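Local structure of glucosamine kinase (Streptacidiphilus jiangxiensis, 6HWJ) at residues T2-W5 and S6-V9; G21-R24 and A25-V29; V423-L426 and S427-L431. The protein phosphorylates D-glucosamine at the expense of ATP in a magnesium-dependent reaction, giving D-glucosamine 6-phosphate, and acts more weakly on glucose. One frame throughout, in Å; residues are numbered along the deposited sequence.

Contact 1: residues T2-W5 and S6-V9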
ATOM      1  N   THR A   2     -34.417 -23.632 -11.283  1.00 67.67           N
ATOM      2  CA  THR A   2     -33.141 -23.026 -11.631  1.00 69.38           C
ATOM      3  C   THR A   2     -32.029 -23.695 -10.828  1.00 66.40           C
ATOM      4  O   THR A   2     -32.205 -23.967  -9.635  1.00 63.17           O
ATOM      5  CB  THR A   2     -33.146 -21.525 -11.353  1.00 72.83           C
ATOM      6  OG1 THR A   2     -33.884 -21.265 -10.149  1.00 77.12           O
ATOM      7  CG2 THR A   2     -33.759 -20.759 -12.525  1.00 72.17           C
ATOM      8  N   PRO A   3     -30.881 -23.976 -11.438  1.00 67.27           N
ATOM      9  CA  PRO A   3     -29.785 -24.573 -10.671  1.00 63.23           C
ATOM     10  C   PRO A   3     -29.402 -23.669  -9.511  1.00 54.30           C
ATOM     11  O   PRO A   3     -29.694 -22.468  -9.490  1.00 48.57           O
ATOM     12  CB  PRO A   3     -28.643 -24.695 -11.690  1.00 66.21           C
ATOM     13  CG  PRO A   3     -29.296 -24.602 -13.030  1.00 70.29           C
ATOM     14  CD  PRO A   3     -30.500 -23.722 -12.842  1.00 70.87           C
ATOM     15  N   ASN A   4     -28.767 -24.270  -8.513  1.00 50.65           N
ATOM     16  CA  ASN A   4     -28.156 -23.465  -7.479  1.00 46.66           C
ATOM     17  C   ASN A   4     -26.918 -22.772  -8.052  1.00 38.75           C
ATOM     18  O   ASN A   4     -26.480 -23.041  -9.176  1.00 32.20           O
ATOM     19  CB  ASN A   4     -27.812 -24.318  -6.265  1.00 45.89           C
ATOM     20  CG  ASN A   4     -26.892 -25.461  -6.601  1.00 46.69           C
ATOM     21  OD1 ASN A   4     -26.071 -25.371  -7.507  1.00 46.22           O
ATOM     22  ND2 ASN A   4     -27.028 -26.554  -5.869  1.00 49.33           N
ATOM     23  N   TRP A   5     -26.355 -21.863  -7.260  1.00 35.89           N
ATOM     24  CA  TRP A   5     -25.172 -21.143  -7.708  1.00 34.57           C
ATOM     25  C   TRP A   5     -24.031 -22.096  -8.033  1.00 33.62           C
ATOM     26  O   TRP A   5     -23.277 -21.862  -8.981  1.00 33.92           O
ATOM     27  CB  TRP A   5     -24.738 -20.147  -6.639  1.00 34.31           C
ATOM     28  CG  TRP A   5     -25.609 -18.939  -6.499  1.00 33.58           C
ATOM     29  CD1 TRP A   5     -26.569 -18.729  -5.552  1.00 31.84           C
ATOM     30  CD2 TRP A   5     -25.586 -17.760  -7.310  1.00 33.38           C
ATOM     31  NE1 TRP A   5     -27.124 -17.501  -5.718  1.00 32.01           N
ATOM     32  CE2 TRP A   5     -26.543 -16.879  -6.787  1.00 31.28           C
ATOM     33  CE3 TRP A   5     -24.846 -17.365  -8.427  1.00 33.83           C
ATOM     34  CZ2 TRP A   5     -26.795 -15.629  -7.343  1.00 32.74           C
ATOM     35  CZ3 TRP A   5     -25.089 -16.126  -8.972  1.00 30.97           C
ATOM     36  CH2 TRP A   5     -26.057 -15.272  -8.435  1.00 34.16           C
ATOM     37  N   SER A   6     -23.889 -23.180  -7.257  1.00 32.12           N
ATOM     38  CA  SER A   6     -22.806 -24.129  -7.492  1.00 32.63           C
ATOM     39  C   SER A   6     -22.898 -24.746  -8.880  1.00 31.93           C
ATOM     40  O   SER A   6     -21.890 -24.867  -9.582  1.00 30.78           O
ATOM     41  CB  SER A   6     -22.825 -25.241  -6.429  1.00 36.94           C
ATOM     42  OG  SER A   6     -22.728 -24.689  -5.123  1.00 42.11           O
ATOM     43  N   GLU A   7     -24.099 -25.173  -9.278  1.00 32.48           N
ATOM     44  CA  GLU A   7     -24.279 -25.786 -10.588  1.00 38.04           C
ATOM     45  C   GLU A   7     -24.075 -24.777 -11.708  1.00 35.08           C
ATOM     46  O   GLU A   7     -23.550 -25.120 -12.772  1.00 32.29           O
ATOM     47  CB  GLU A   7     -25.677 -26.396 -10.704  1.00 48.30           C
ATOM     48  CG  GLU A   7     -25.984 -27.511  -9.730  1.00 58.71           C
ATOM     49  CD  GLU A   7     -27.457 -27.907  -9.776  1.00 70.04           C
ATOM     50  OE1 GLU A   7     -27.770 -29.011 -10.276  1.00 75.61           O
ATOM     51  OE2 GLU A   7     -28.304 -27.101  -9.330  1.00 72.55           O
ATOM     52  N   LEU A   8     -24.509 -23.534 -11.510  1.00 35.50           N
ATOM     53  CA  LEU A   8     -24.282 -22.516 -12.527  1.00 35.19           C
ATOM     54  C   LEU A   8     -22.789 -22.263 -12.715  1.00 30.07           C
ATOM     55  O   LEU A   8     -22.314 -22.124 -13.845  1.00 29.90           O
ATOM     56  CB  LEU A   8     -25.001 -21.215 -12.154  1.00 35.25           C
ATOM     57  CG  LEU A   8     -26.524 -21.186 -12.325  1.00 34.98           C
ATOM     58  CD1 LEU A   8     -27.074 -19.883 -11.737  1.00 34.33           C
ATOM     59  CD2 LEU A   8     -26.956 -21.330 -13.787  1.00 38.17           C
ATOM     60  N   VAL A   9     -22.031 -22.186 -11.618  1.00 28.76           N
ATOM     61  CA  VAL A   9     -20.606 -21.894 -11.742  1.00 30.36           C
ATOM     62  C   VAL A   9     -19.875 -23.093 -12.334  1.00 34.16           C
ATOM     63  O   VAL A   9     -18.997 -22.944 -13.191  1.00 31.50           O
ATOM     64  CB  VAL A   9     -20.025 -21.480 -10.379  1.00 31.30           C
ATOM     65  CG1 VAL A   9     -18.522 -21.317 -10.457  1.00 30.24           C
ATOM     66  CG2 VAL A   9     -20.659 -20.165  -9.910  1.00 30.53           C
TER

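Contact 2: residues G21-R24 and A25-V29. With MG (magnesium ion), chain D; MG (magnesium ion), chain G.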
ATOM      1  N   GLY A  21     -12.528 -10.716 -19.111  1.00 53.14           N
ATOM      2  CA  GLY A  21     -13.221 -11.677 -19.941  1.00 48.49           C
ATOM      3  C   GLY A  21     -12.313 -12.746 -20.512  1.00 47.51           C
ATOM      4  O   GLY A  21     -11.112 -12.818 -20.239  1.00 43.01           O
ATOM      5  N   GLU A  22     -12.918 -13.595 -21.341  1.00 51.68           N
ATOM      6  CA  GLU A  22     -12.207 -14.727 -21.917  1.00 58.23           C
ATOM      7  C   GLU A  22     -10.964 -14.264 -22.669  1.00 58.17           C
ATOM      8  O   GLU A  22     -10.989 -13.275 -23.405  1.00 57.54           O
ATOM      9  CB  GLU A  22     -13.128 -15.504 -22.866  1.00 65.11           C
ATOM     10  CG  GLU A  22     -12.517 -16.781 -23.412  1.00 73.17           C
ATOM     11  CD  GLU A  22     -13.435 -17.505 -24.379  1.00 78.22           C
ATOM     12  OE1 GLU A  22     -14.085 -16.822 -25.203  1.00 78.26           O
ATOM     13  OE2 GLU A  22     -13.511 -18.751 -24.312  1.00 80.91           O
ATOM     14  N   ARG A  23      -9.871 -14.991 -22.481  1.00 58.76           N
ATOM     15  CA  ARG A  23      -8.634 -14.718 -23.193  1.00 61.84           C
ATOM     16  C   ARG A  23      -8.451 -15.747 -24.301  1.00 55.78           C
ATOM     17  O   ARG A  23      -9.325 -16.583 -24.559  1.00 52.23           O
ATOM     18  CB  ARG A  23      -7.456 -14.710 -22.219  1.00 70.17           C
ATOM     19  CG  ARG A  23      -7.323 -15.953 -21.367  1.00 73.45           C
ATOM     20  CD  ARG A  23      -6.490 -15.661 -20.129  1.00 76.41           C
ATOM     21  NE  ARG A  23      -6.208 -16.873 -19.368  1.00 79.78           N
ATOM     22  CZ  ARG A  23      -5.712 -16.887 -18.136  1.00 80.53           C
ATOM     23  NH1 ARG A  23      -5.490 -18.046 -17.529  1.00 81.40           N
ATOM     24  NH2 ARG A  23      -5.445 -15.747 -17.507  1.00 79.32           N
ATOM     25  N   ARG A  24      -7.305 -15.677 -24.977  1.00 53.66           N
ATOM     26  CA  ARG A  24      -7.011 -16.624 -26.043  1.00 56.27           C
ATOM     27  C   ARG A  24      -7.211 -18.052 -25.547  1.00 49.36           C
ATOM     28  O   ARG A  24      -6.789 -18.412 -24.442  1.00 45.58           O
ATOM     29  CB  ARG A  24      -5.578 -16.434 -26.548  1.00 65.07           C
ATOM     30  CG  ARG A  24      -5.327 -15.101 -27.246  1.00 71.01           C
ATOM     31  CD  ARG A  24      -6.168 -14.945 -28.507  1.00 75.05           C
ATOM     32  NE  ARG A  24      -6.052 -16.092 -29.403  1.00 79.63           N
ATOM     33  CZ  ARG A  24      -5.034 -16.301 -30.239  1.00 83.16           C
ATOM     34  NH1 ARG A  24      -4.024 -15.440 -30.301  1.00 82.99           N
ATOM     35  NH2 ARG A  24      -5.025 -17.377 -31.017  1.00 84.65           N
ATOM     36  N   ALA A  25      -7.876 -18.860 -26.374  1.00 47.86           N
ATOM     37  CA  ALA A  25      -8.192 -20.231 -25.983  1.00 47.90           C
ATOM     38  C   ALA A  25      -6.938 -21.025 -25.645  1.00 47.76           C
ATOM     39  O   ALA A  25      -6.993 -21.940 -24.815  1.00 45.59           O
ATOM     40  CB  ALA A  25      -8.970 -20.925 -27.109  1.00 45.74           C
ATOM     41  N   GLU A  26      -5.804 -20.690 -26.269  1.00 50.91           N
ATOM     42  CA  GLU A  26      -4.569 -21.418 -26.012  1.00 56.91           C
ATOM     43  C   GLU A  26      -4.117 -21.321 -24.557  1.00 67.78           C
ATOM     44  O   GLU A  26      -3.379 -22.195 -24.093  1.00 90.41           O
ATOM     45  CB  GLU A  26      -3.455 -20.897 -26.924  1.00 50.09           C
ATOM     46  CG  GLU A  26      -3.660 -21.185 -28.391  1.00 52.97           C
ATOM     47  CD  GLU A  26      -4.628 -20.222 -29.066  1.00 51.45           C
ATOM     48  OE1 GLU A  26      -5.052 -19.244 -28.436  1.00 51.87           O
ATOM     49  OE2 GLU A  26      -4.951 -20.455 -30.245  1.00 56.25           O
ATOM     50  N   VAL A  27      -4.531 -20.280 -23.837  1.00 58.76           N
ATOM     51  CA  VAL A  27      -4.114 -20.103 -22.446  1.00 56.79           C
ATOM     52  C   VAL A  27      -5.329 -19.836 -21.565  1.00 52.43           C
ATOM     53  O   VAL A  27      -5.278 -19.013 -20.641  1.00 48.25           O
ATOM     54  CB  VAL A  27      -3.083 -18.962 -22.316  1.00 57.32           C
ATOM     55  CG1 VAL A  27      -1.759 -19.368 -22.947  1.00 57.33           C
ATOM     56  CG2 VAL A  27      -3.622 -17.681 -22.949  1.00 57.96           C
ATOM     57  N   ALA A  28      -6.425 -20.539 -21.835  1.00 53.97           N
ATOM     58  CA  ALA A  28      -7.665 -20.290 -21.116  1.00 53.97           C
ATOM     59  C   ALA A  28      -7.564 -20.787 -19.678  1.00 52.12           C
ATOM     60  O   ALA A  28      -6.784 -21.691 -19.354  1.00 50.71           O
ATOM     61  CB  ALA A  28      -8.841 -20.975 -21.816  1.00 55.08           C
ATOM     62  N   VAL A  29      -8.364 -20.181 -18.808  1.00 46.37           N
ATOM     63  CA  VAL A  29      -8.496 -20.676 -17.437  1.00 43.20           C
ATOM     64  C   VAL A  29      -8.963 -22.123 -17.481  1.00 44.50           C
ATOM     65  O   VAL A  29      -9.978 -22.427 -18.147  1.00 42.88           O
ATOM     66  CB  VAL A  29      -9.492 -19.802 -16.646  1.00 43.03           C
ATOM     67  CG1 VAL A  29      -9.725 -20.392 -15.260  1.00 44.96           C
ATOM     68  CG2 VAL A  29      -8.985 -18.371 -16.555  1.00 40.74           C
TER
HETATM   69 MG    MG D 502     -12.405 -20.380 -23.579  1.00 46.42          MG
HETATM   70 MG    MG G 505      -2.524 -23.870 -23.230  1.00 67.13          MG
HETATM   71  O   HOH W   1     -10.656 -19.259 -23.502  1.00 37.42           O
HETATM   72  O   HOH W   2      -8.960 -17.944 -28.981  1.00 51.50           O
HETATM   73  O   HOH W   3     -11.968 -20.849 -25.610  1.00 41.98           O
HETATM   74  O   HOH W   4     -14.182 -21.633 -23.357  1.00 49.00           O
HETATM   75  O   HOH W   5     -12.701 -19.909 -21.423  1.00 48.92           O
HETATM   76  O   HOH W   6      -3.248 -24.820 -24.978  1.00 71.28           O

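Contact 3: residues V423-L426 and S427-L431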
ATOM      1  N   VAL A 423      18.728  10.000  -7.992  1.00 24.40           N
ATOM      2  CA  VAL A 423      17.971  10.216  -6.760  1.00 25.34           C
ATOM      3  C   VAL A 423      18.732   9.602  -5.588  1.00 26.48           C
ATOM      4  O   VAL A 423      19.092  10.336  -4.651  1.00 27.97           O
ATOM      5  CB  VAL A 423      16.541   9.672  -6.894  1.00 26.88           C
ATOM      6  CG1 VAL A 423      15.768   9.792  -5.580  1.00 24.29           C
ATOM      7  CG2 VAL A 423      15.792  10.444  -7.982  1.00 28.72           C
ATOM      8  N   PRO A 424      19.019   8.294  -5.571  1.00 27.77           N
ATOM      9  CA  PRO A 424      19.786   7.760  -4.430  1.00 29.47           C
ATOM     10  C   PRO A 424      21.202   8.287  -4.373  1.00 29.00           C
ATOM     11  O   PRO A 424      21.763   8.413  -3.278  1.00 29.39           O
ATOM     12  CB  PRO A 424      19.745   6.236  -4.649  1.00 28.98           C
ATOM     13  CG  PRO A 424      19.517   6.070  -6.123  1.00 27.42           C
ATOM     14  CD  PRO A 424      18.591   7.220  -6.495  1.00 26.29           C
ATOM     15  N   ASP A 425      21.815   8.598  -5.524  1.00 28.24           N
ATOM     16  CA  ASP A 425      23.154   9.157  -5.513  1.00 30.28           C
ATOM     17  C   ASP A 425      23.188  10.469  -4.730  1.00 32.79           C
ATOM     18  O   ASP A 425      24.041  10.661  -3.852  1.00 33.76           O
ATOM     19  CB  ASP A 425      23.647   9.363  -6.944  1.00 33.13           C
ATOM     20  CG  ASP A 425      25.054   9.940  -6.998  1.00 32.74           C
ATOM     21  OD1 ASP A 425      25.982   9.285  -6.497  1.00 33.78           O
ATOM     22  OD2 ASP A 425      25.220  11.059  -7.549  1.00 34.37           O
ATOM     23  N   LEU A 426      22.266  11.380  -5.031  1.00 31.02           N
ATOM     24  CA  LEU A 426      22.265  12.669  -4.345  1.00 30.61           C
ATOM     25  C   LEU A 426      21.752  12.520  -2.917  1.00 28.87           C
ATOM     26  O   LEU A 426      22.259  13.173  -2.008  1.00 30.77           O
ATOM     27  CB  LEU A 426      21.434  13.679  -5.130  1.00 30.97           C
ATOM     28  CG  LEU A 426      21.994  13.982  -6.530  1.00 35.54           C
ATOM     29  CD1 LEU A 426      21.072  14.912  -7.313  1.00 35.60           C
ATOM     30  CD2 LEU A 426      23.409  14.569  -6.459  1.00 35.15           C
ATOM     31  N   SER A 427      20.763  11.648  -2.696  1.00 26.21           N
ATOM     32  CA  SER A 427      20.272  11.409  -1.342  0.59 28.87           C
ATOM     33  C   SER A 427      21.389  10.899  -0.439  1.00 29.46           C
ATOM     34  O   SER A 427      21.625  11.439   0.649  1.00 28.53           O
ATOM     35  CB  SER A 427      19.123  10.399  -1.369  0.59 29.66           C
ATOM     36  OG  SER A 427      18.102  10.810  -2.232  0.59 29.98           O
ATOM     37  N   LEU A 428      22.102   9.850  -0.885  1.00 29.37           N
ATOM     38  CA  LEU A 428      23.166   9.270  -0.073  1.00 30.99           C
ATOM     39  C   LEU A 428      24.339  10.223   0.073  1.00 33.74           C
ATOM     40  O   LEU A 428      25.025  10.200   1.101  1.00 35.43           O
ATOM     41  CB  LEU A 428      23.659   7.951  -0.663  1.00 31.09           C
ATOM     42  CG  LEU A 428      22.717   6.762  -0.500  1.00 31.81           C
ATOM     43  CD1 LEU A 428      23.174   5.600  -1.367  1.00 34.50           C
ATOM     44  CD2 LEU A 428      22.631   6.332   0.958  1.00 31.63           C
ATOM     45  N   THR A 429      24.596  11.046  -0.944  1.00 34.48           N
ATOM     46  CA  THR A 429      25.635  12.062  -0.836  1.00 37.34           C
ATOM     47  C   THR A 429      25.389  12.965   0.365  1.00 37.46           C
ATOM     48  O   THR A 429      26.326  13.291   1.095  1.00 37.11           O
ATOM     49  CB  THR A 429      25.719  12.884  -2.126  1.00 37.43           C
ATOM     50  OG1 THR A 429      26.167  12.047  -3.204  1.00 35.40           O
ATOM     51  CG2 THR A 429      26.704  14.046  -1.952  1.00 39.86           C
ATOM     52  N   ASP A 430      24.137  13.357   0.601  1.00 37.82           N
ATOM     53  CA  ASP A 430      23.811  14.190   1.753  1.00 40.71           C
ATOM     54  C   ASP A 430      23.628  13.384   3.038  1.00 43.74           C
ATOM     55  O   ASP A 430      23.829  13.936   4.122  1.00 45.15           O
ATOM     56  CB  ASP A 430      22.537  15.012   1.471  1.00 38.84           C
ATOM     57  CG  ASP A 430      22.786  16.176   0.522  1.00 43.56           C
ATOM     58  OD1 ASP A 430      23.966  16.453   0.186  1.00 45.03           O
ATOM     59  OD2 ASP A 430      21.803  16.842   0.116  1.00 45.59           O
ATOM     60  N   LEU A 431      23.282  12.096   2.948  1.00 44.49           N
ATOM     61  CA  LEU A 431      23.062  11.286   4.148  1.00 41.74           C
ATOM     62  C   LEU A 431      24.372  10.835   4.787  1.00 43.91           C
ATOM     63  O   LEU A 431      24.524  10.869   6.016  1.00 43.36           O
ATOM     64  CB  LEU A 431      22.229  10.053   3.809  1.00 41.77           C
ATOM     65  CG  LEU A 431      20.733  10.211   3.576  1.00 41.66           C
ATOM     66  CD1 LEU A 431      20.187   8.938   2.953  1.00 41.61           C
ATOM     67  CD2 LEU A 431      20.026  10.535   4.872  1.00 44.37           C
TER

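Contact 1: residues T2-W5 and S6-V9
A capping box between N4 and E7 starts helix 5-11, the first helix of the chain. N4 sits at the N-cap, in an extended backbone conformation just before the helical turn. Its CG is placed between its own backbone N and carbonyl carbon (chi1 58°), a torsion that folds the short amide back over the helix entrance. From there N4 OD1 accepts E7 N at 2.7 Å, meeting it almost head-on, with a C=O...N angle of 174°. Asparagine suits this position because its side chain is just long enough to replace the carbonyl that a preceding helical turn would have offered. The return bond comes from E7: beyond CG its chain runs extended, and OE2 uses its anti lone pair to accept N4 N at 3.0 Å. The two side chains cross at about a right angle, with amide and carboxylate planes 61° apart, so the pair meets through two side-chain-to-backbone bonds and not face against face. Negative charge near the N-terminal end of a helix is probably favourable, which suits glutamate here.

Behind the box the regular helix takes over, L8 N donating to N4 O (3.1 Å) and V9 N to W5 O (2.9 Å). P3, one residue before the cap, lies against E7 and L8: its CB lies 3.6 Å from E7 CB, and its CG reaches L8 CD2 at 4.1 Å, the P3 and L8 side chains crossing nearly at right angles. W5 turns away to pack on strands 34-42, 45-51, 57-65 and 69-72 and makes a cation-pi contact with R64, whose NH1 also bonds P3 O. The polar pair N4-E7 flanked by the apolar pair P3-L8 is characteristic of a helix N-terminus combining a capping box with a hydrophobic staple.

Contact 2: residues G21-R24 and A25-V29
R23 grips the carbonyl of V27 across a tight turn that lies between helix 5-11 and strand 34-42. Extended from CG to NE, the arginine reaches back so that NE donates to V27 O at 2.7 Å; the oxygen stands 31° out of the guanidinium plane and the bond is noticeably bent. V29 CG2 covers one face of the same guanidinium, offset toward its rim and 3.6 Å from NH1. Arginine can therefore donate through NE to a backbone oxygen tilted from its plane while its face meets a buried valine. The turn itself is closed by V27 N donating to R24 O (3.0 Å) from well above the carbonyl plane, with A25 and E26 as its 3-10 corner.

The outer side is looser and wetter. R24, bent at chi2 and chi3, runs alongside E26, and R24 NH2 forms a salt bridge with E26 OE2 at 3.2 Å. Guanidinium and carboxylate planes are 82° apart, and E26 OE1 sits over one guanidinium face, unlike a coplanar bidentate bridge. A water accepts from A25 N at 3.0 Å and, weakly, from R24 NE.

Two magnesium ions sit at the turn's surface. One, beside A28, is bound by E22 OE2 (2.1 Å) and four waters, one of which also donates to R23 O; the other is bound by E26 O (2.1 Å), a water and two further atoms from outside this turn. Neither involves Q305, D317 or D319, the magnesium ligands of the enzyme. One carboxylate oxygen and four waters imply a largely hydrated ion, fixed by one direct bond at an exposed carboxylate.

Contact 3: residues V423-L426 and S427-L431
The flat peptide carbonyl of D425 is approached from opposite faces of its plane by two donors of T429, one turn further along helix 422-431, the last helix of the chain. T429 N donates from one face at 3.0 Å and T429 OG1 from the other at 2.6 Å, each about 30° out of the plane. The hydroxyl gets there because OG1 lies anti to the carbonyl carbon and beside the backbone N (chi1 -66°), which swings it back down the helix. Threonine suits this solvent-exposed place, since its hydroxyl can be satisfied by the helix's own backbone.

V423 O is met differently: S427 N comes in nearly along the C=O axis at 2.9 Å. In the conformer described here, S427 OG lies 2.7 Å from V423 O and also within bonding reach of D347 OD1 on helix 335-356; which acceptor takes its proton is not settled, and a second conformer makes the role tentative. P424 O accepts L428 N at 2.8 Å. Proline is tolerated at 424 because in the first turn of a helix no backbone N-H is needed.

The P424 ring touches Y410 of helix 398-416, next to the glucosamine-binding E409, and L428 touches both Y410 and W275, on helices 398-416 and 266-284. D425 forms a salt bridge with R271, and D430 is held by R351 and R366, so these aspartates, one buried and one exposed, tie the helix to neighbouring helices of the helical lobe. Further along, L426 O continues the alpha-helical pattern by accepting D430 N at 3.2 Å.

Contacts 1 and 2 are near neighbours at the N-terminal end of the molecule, their centres about 23 Å apart and their nearest atoms about 10 Å; helix 5-11 leads from the first into the loop holding the second. Contact 3 lies at the far end, in the helical lobe: its centre is about 60 Å from that of contact 1 and 47 Å from that of contact 2. Only contact 3 adjoins the active site, with the P424 side chain about 4 Å from that of E409, which binds D-glucosamine. The other two lie away from the substrate and catalytic magnesium sites, and the magnesium ions beside contact 2 are separate from the one bound by Q305 and D317.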